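PDB 4FH0: caspase recruitment domain-containing protein 19 from Homo sapiens, which associates with BCL10 through its caspase recruitment domain and plays a role in inhibiting BCL10-induced activation of NF-kappa-B. Local coordinates for residues D30-Q35 / Y82-I87. The protein carries 2 engineered substitutions. Residues are numbered along the deposited sequence; the frame is centred on the assembly and turned at random.
Sequences DRIILQ and YRALYI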
ATOM      1  N   ASP A  30      -5.935  -1.415   6.450  1.00  9.29           N
ATOM      2  CA  ASP A  30      -5.611  -2.427   7.438  1.00  9.69           C
ATOM      3  C   ASP A  30      -5.524  -3.804   6.795  1.00  8.76           C
ATOM      4  O   ASP A  30      -4.625  -4.589   7.131  1.00  9.28           O
ATOM      5  CB  ASP A  30      -6.650  -2.420   8.553  1.00 11.74           C
ATOM      6  CG  ASP A  30      -6.651  -1.134   9.336  1.00 14.59           C
ATOM      7  OD1 ASP A  30      -5.726  -0.281   9.157  1.00 15.11           O
ATOM      8  OD2 ASP A  30      -7.606  -0.976  10.118  1.00 16.71           O
ATOM      9  N   ARG A  31      -6.446  -4.109   5.883  1.00  8.24           N
ATOM     10  CA  ARG A  31      -6.424  -5.409   5.226  1.00  8.30           C
ATOM     11  C   ARG A  31      -5.245  -5.547   4.270  1.00  7.11           C
ATOM     12  O   ARG A  31      -4.696  -6.636   4.129  1.00  7.82           O
ATOM     13  CB  ARG A  31      -7.724  -5.651   4.484  1.00  9.49           C
ATOM     14  CG  ARG A  31      -8.874  -5.821   5.442  1.00 12.25           C
ATOM     15  CD  ARG A  31     -10.164  -5.890   4.723  1.00 16.08           C
ATOM     16  NE  ARG A  31     -11.250  -6.178   5.641  1.00 18.29           N
ATOM     17  CZ  ARG A  31     -12.526  -5.891   5.414  1.00 20.70           C
ATOM     18  NH1 ARG A  31     -12.909  -5.266   4.304  1.00 22.28           N
ATOM     19  NH2 ARG A  31     -13.427  -6.212   6.318  1.00 22.07           N
ATOM     20  N   ILE A  32      -4.871  -4.456   3.595  1.00  6.83           N
ATOM     21  CA  ILE A  32      -3.708  -4.462   2.740  1.00  6.93           C
ATOM     22  C   ILE A  32      -2.451  -4.751   3.565  1.00  6.89           C
ATOM     23  O   ILE A  32      -1.599  -5.544   3.156  1.00  7.64           O
ATOM     24  CB  ILE A  32      -3.600  -3.116   2.002  1.00  7.42           C
ATOM     25  CG1 ILE A  32      -4.716  -3.035   0.945  1.00  7.90           C
ATOM     26  CG2 ILE A  32      -2.249  -2.963   1.345  1.00  8.32           C
ATOM     27  CD1 ILE A  32      -4.937  -1.646   0.347  1.00  9.26           C
ATOM     28  N   ILE A  33      -2.333  -4.109   4.718  1.00  7.69           N
ATOM     29  CA  ILE A  33      -1.189  -4.326   5.584  0.60  8.27           C
ATOM     30  C   ILE A  33      -1.124  -5.791   6.007  1.00  8.30           C
ATOM     31  O   ILE A  33      -0.054  -6.415   5.997  1.00  9.10           O
ATOM     32  CB  ILE A  33      -1.247  -3.398   6.785  0.60  8.64           C
ATOM     33  CG1 ILE A  33      -0.860  -1.994   6.336  0.60  9.35           C
ATOM     34  CG2 ILE A  33      -0.316  -3.871   7.912  0.60  8.82           C
ATOM     35  CD1 ILE A  33      -1.292  -0.942   7.298  0.60  9.37           C
ATOM     36  N   LEU A  34      -2.272  -6.358   6.359  1.00  9.21           N
ATOM     37  CA  LEU A  34      -2.299  -7.768   6.738  1.00 10.49           C
ATOM     38  C   LEU A  34      -1.876  -8.677   5.591  1.00  9.06           C
ATOM     39  O   LEU A  34      -1.121  -9.622   5.787  1.00  9.27           O
ATOM     40  CB  LEU A  34      -3.656  -8.150   7.267  1.00 13.76           C
ATOM     41  CG  LEU A  34      -3.855  -7.552   8.658  1.00 17.19           C
ATOM     42  CD1 LEU A  34      -5.234  -7.890   9.137  1.00 19.01           C
ATOM     43  CD2 LEU A  34      -2.807  -8.068   9.630  1.00 19.13           C
ATOM     44  N   GLN A  35      -2.326  -8.363   4.390  1.00  8.88           N
ATOM     45  CA  GLN A  35      -1.936  -9.110   3.207  1.00  9.48           C
ATOM     46  C   GLN A  35      -0.418  -9.089   3.011  1.00  9.11           C
ATOM     47  O   GLN A  35       0.176 -10.081   2.616  1.00 10.69           O
ATOM     48  CB  GLN A  35      -2.613  -8.504   1.985  1.00 10.63           C
ATOM     49  CG  GLN A  35      -2.569  -9.378   0.790  1.00 14.16           C
ATOM     50  CD  GLN A  35      -3.372 -10.631   1.034  1.00 18.36           C
ATOM     51  OE1 GLN A  35      -4.471 -10.587   1.599  1.00 20.21           O
ATOM     52  NE2 GLN A  35      -2.823 -11.738   0.649  1.00 21.12           N
ATOM     53  N   TYR A  82       0.447  -4.056  -5.261  1.00  6.20           N
ATOM     54  CA  TYR A  82      -0.614  -3.994  -6.264  1.00  6.44           C
ATOM     55  C   TYR A  82      -1.545  -5.184  -6.164  1.00  6.76           C
ATOM     56  O   TYR A  82      -2.748  -5.044  -6.358  1.00  7.66           O
ATOM     57  CB  TYR A  82      -0.063  -3.841  -7.673  1.00  7.23           C
ATOM     58  CG  TYR A  82       0.282  -2.393  -7.969  1.00  8.13           C
ATOM     59  CD1 TYR A  82       1.558  -1.898  -7.776  1.00  9.43           C
ATOM     60  CD2 TYR A  82      -0.685  -1.513  -8.409  1.00  9.82           C
ATOM     61  CE1 TYR A  82       1.849  -0.569  -8.023  1.00 10.21           C
ATOM     62  CE2 TYR A  82      -0.392  -0.185  -8.677  1.00 10.11           C
ATOM     63  CZ  TYR A  82       0.865   0.292  -8.471  1.00  9.98           C
ATOM     64  OH  TYR A  82       1.165   1.627  -8.696  1.00 10.99           O
ATOM     65  N   ARG A  83      -1.009  -6.359  -5.865  1.00  7.56           N
ATOM     66  CA  ARG A  83      -1.874  -7.506  -5.684  1.00  9.10           C
ATOM     67  C   ARG A  83      -2.780  -7.303  -4.469  1.00  8.13           C
ATOM     68  O   ARG A  83      -3.980  -7.574  -4.521  1.00  9.48           O
ATOM     69  CB  ARG A  83      -1.076  -8.798  -5.548  1.00 12.09           C
ATOM     70  CG  ARG A  83      -2.014  -9.978  -5.226  1.00 17.27           C
ATOM     71  CD  ARG A  83      -1.371 -11.307  -5.529  1.00 21.56           C
ATOM     72  NE  ARG A  83      -2.087 -12.445  -4.940  1.00 25.57           N
ATOM     73  CZ  ARG A  83      -1.845 -12.915  -3.719  1.00 28.03           C
ATOM     74  NH1 ARG A  83      -0.923 -12.337  -2.955  1.00 28.97           N
ATOM     75  NH2 ARG A  83      -2.510 -13.956  -3.255  1.00 29.43           N
ATOM     76  N   ALA A  84      -2.230  -6.792  -3.375  1.00  7.54           N
ATOM     77  CA  ALA A  84      -3.020  -6.553  -2.173  1.00  7.28           C
ATOM     78  C   ALA A  84      -4.111  -5.517  -2.421  1.00  6.88           C
ATOM     79  O   ALA A  84      -5.232  -5.609  -1.898  1.00  7.49           O
ATOM     80  CB  ALA A  84      -2.100  -6.105  -1.022  1.00  7.97           C
ATOM     81  N   LEU A  85      -3.778  -4.500  -3.203  1.00  6.82           N
ATOM     82  CA  LEU A  85      -4.743  -3.473  -3.575  1.00  6.74           C
ATOM     83  C   LEU A  85      -5.873  -4.050  -4.421  1.00  7.21           C
ATOM     84  O   LEU A  85      -7.041  -3.712  -4.240  1.00  8.17           O
ATOM     85  CB  LEU A  85      -4.038  -2.348  -4.330  1.00  7.37           C
ATOM     86  CG  LEU A  85      -4.825  -1.075  -4.576  1.00  9.13           C
ATOM     87  CD1 LEU A  85      -4.998  -0.271  -3.303  1.00 10.41           C
ATOM     88  CD2 LEU A  85      -4.140  -0.240  -5.664  1.00  9.68           C
ATOM     89  N   TYR A  86      -5.540  -4.918  -5.368  1.00  7.30           N
ATOM     90  CA  TYR A  86      -6.574  -5.627  -6.124  1.00  7.92           C
ATOM     91  C   TYR A  86      -7.497  -6.401  -5.195  1.00  8.67           C
ATOM     92  O   TYR A  86      -8.728  -6.341  -5.316  1.00  9.61           O
ATOM     93  CB  TYR A  86      -5.970  -6.603  -7.143  1.00  8.00           C
ATOM     94  CG  TYR A  86      -6.999  -7.592  -7.650  1.00  7.69           C
ATOM     95  CD1 TYR A  86      -7.964  -7.216  -8.550  1.00  8.18           C
ATOM     96  CD2 TYR A  86      -7.007  -8.892  -7.192  1.00  8.14           C
ATOM     97  CE1 TYR A  86      -8.920  -8.107  -8.978  1.00  9.00           C
ATOM     98  CE2 TYR A  86      -7.956  -9.802  -7.617  1.00  9.02           C
ATOM     99  CZ  TYR A  86      -8.911  -9.401  -8.508  1.00  8.87           C
ATOM    100  OH  TYR A  86      -9.865 -10.279  -8.961  1.00 11.05           O
ATOM    101  N   ILE A  87      -6.924  -7.127  -4.253  1.00  8.13           N
ATOM    102  CA  ILE A  87      -7.749  -7.964  -3.361  1.00  9.26           C
ATOM    103  C   ILE A  87      -8.690  -7.124  -2.491  1.00  9.42           C
ATOM    104  O   ILE A  87      -9.882  -7.452  -2.371  1.00 11.20           O
ATOM    105  CB  ILE A  87      -6.876  -8.870  -2.449  1.00 11.05           C
ATOM    106  CG1 ILE A  87      -6.096  -9.857  -3.313  1.00 12.38           C
ATOM    107  CG2 ILE A  87      -7.744  -9.589  -1.392  1.00 11.75           C
ATOM    108  CD1 ILE A  87      -5.030 -10.595  -2.562  1.00 14.06           C
TER
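Residues Ile32 and Ala84 form the closest CA pair, 5.4 Å apart, between segments 30-35 and 82-87, on helices 26-37 and 75-88 in the helical bundle of the caspase recruitment domain, a death-fold module. The axes of the two segments come within 9.1 Å, and their N-to-C directions are inclined at 135°, antiparallel in sense but well splayed, consistent with the small side chain of Ala84 at the closest point. Ile32 and Gln35, three residues apart on one helix face, both lean on the methyl of Ala84: CG2 of Ile32 lies 3.9 Å from Ala84 CB, and CG of Gln35 3.8 Å from the same atom. Deeper in the bundle, Ile32 and Leu85 lie side by side and point the same way, their CD1 methyls meeting at 3.9 Å; Leu85 also packs on Leu18 of helix 7-18, linking the contact to a third helix. Toward solvent, packing becomes more polar. The Gln35 chain leaves with CG anti to the backbone N (chi1 -165°) and bends at chi2, and the side chain crosses that of Ile87 at about a right angle, with CD 4.0 Å from Ile87 CD1. OE1 of this amide accepts a hydrogen bond from His88 NE2, on helix 75-88 just beyond segment 82-87. An alanine in place of Gln35 would probably leave His88 NE2 without this acceptor and open a gap beside Ile87. Arg83 also extends to this side, its NH1 4.1 Å from Gln35 NE2 and the guanidinium and amide planes 88° apart. The Ile87 CD1 methyl sits 4.1 Å above the guanidinium plane of Arg83, over its centre.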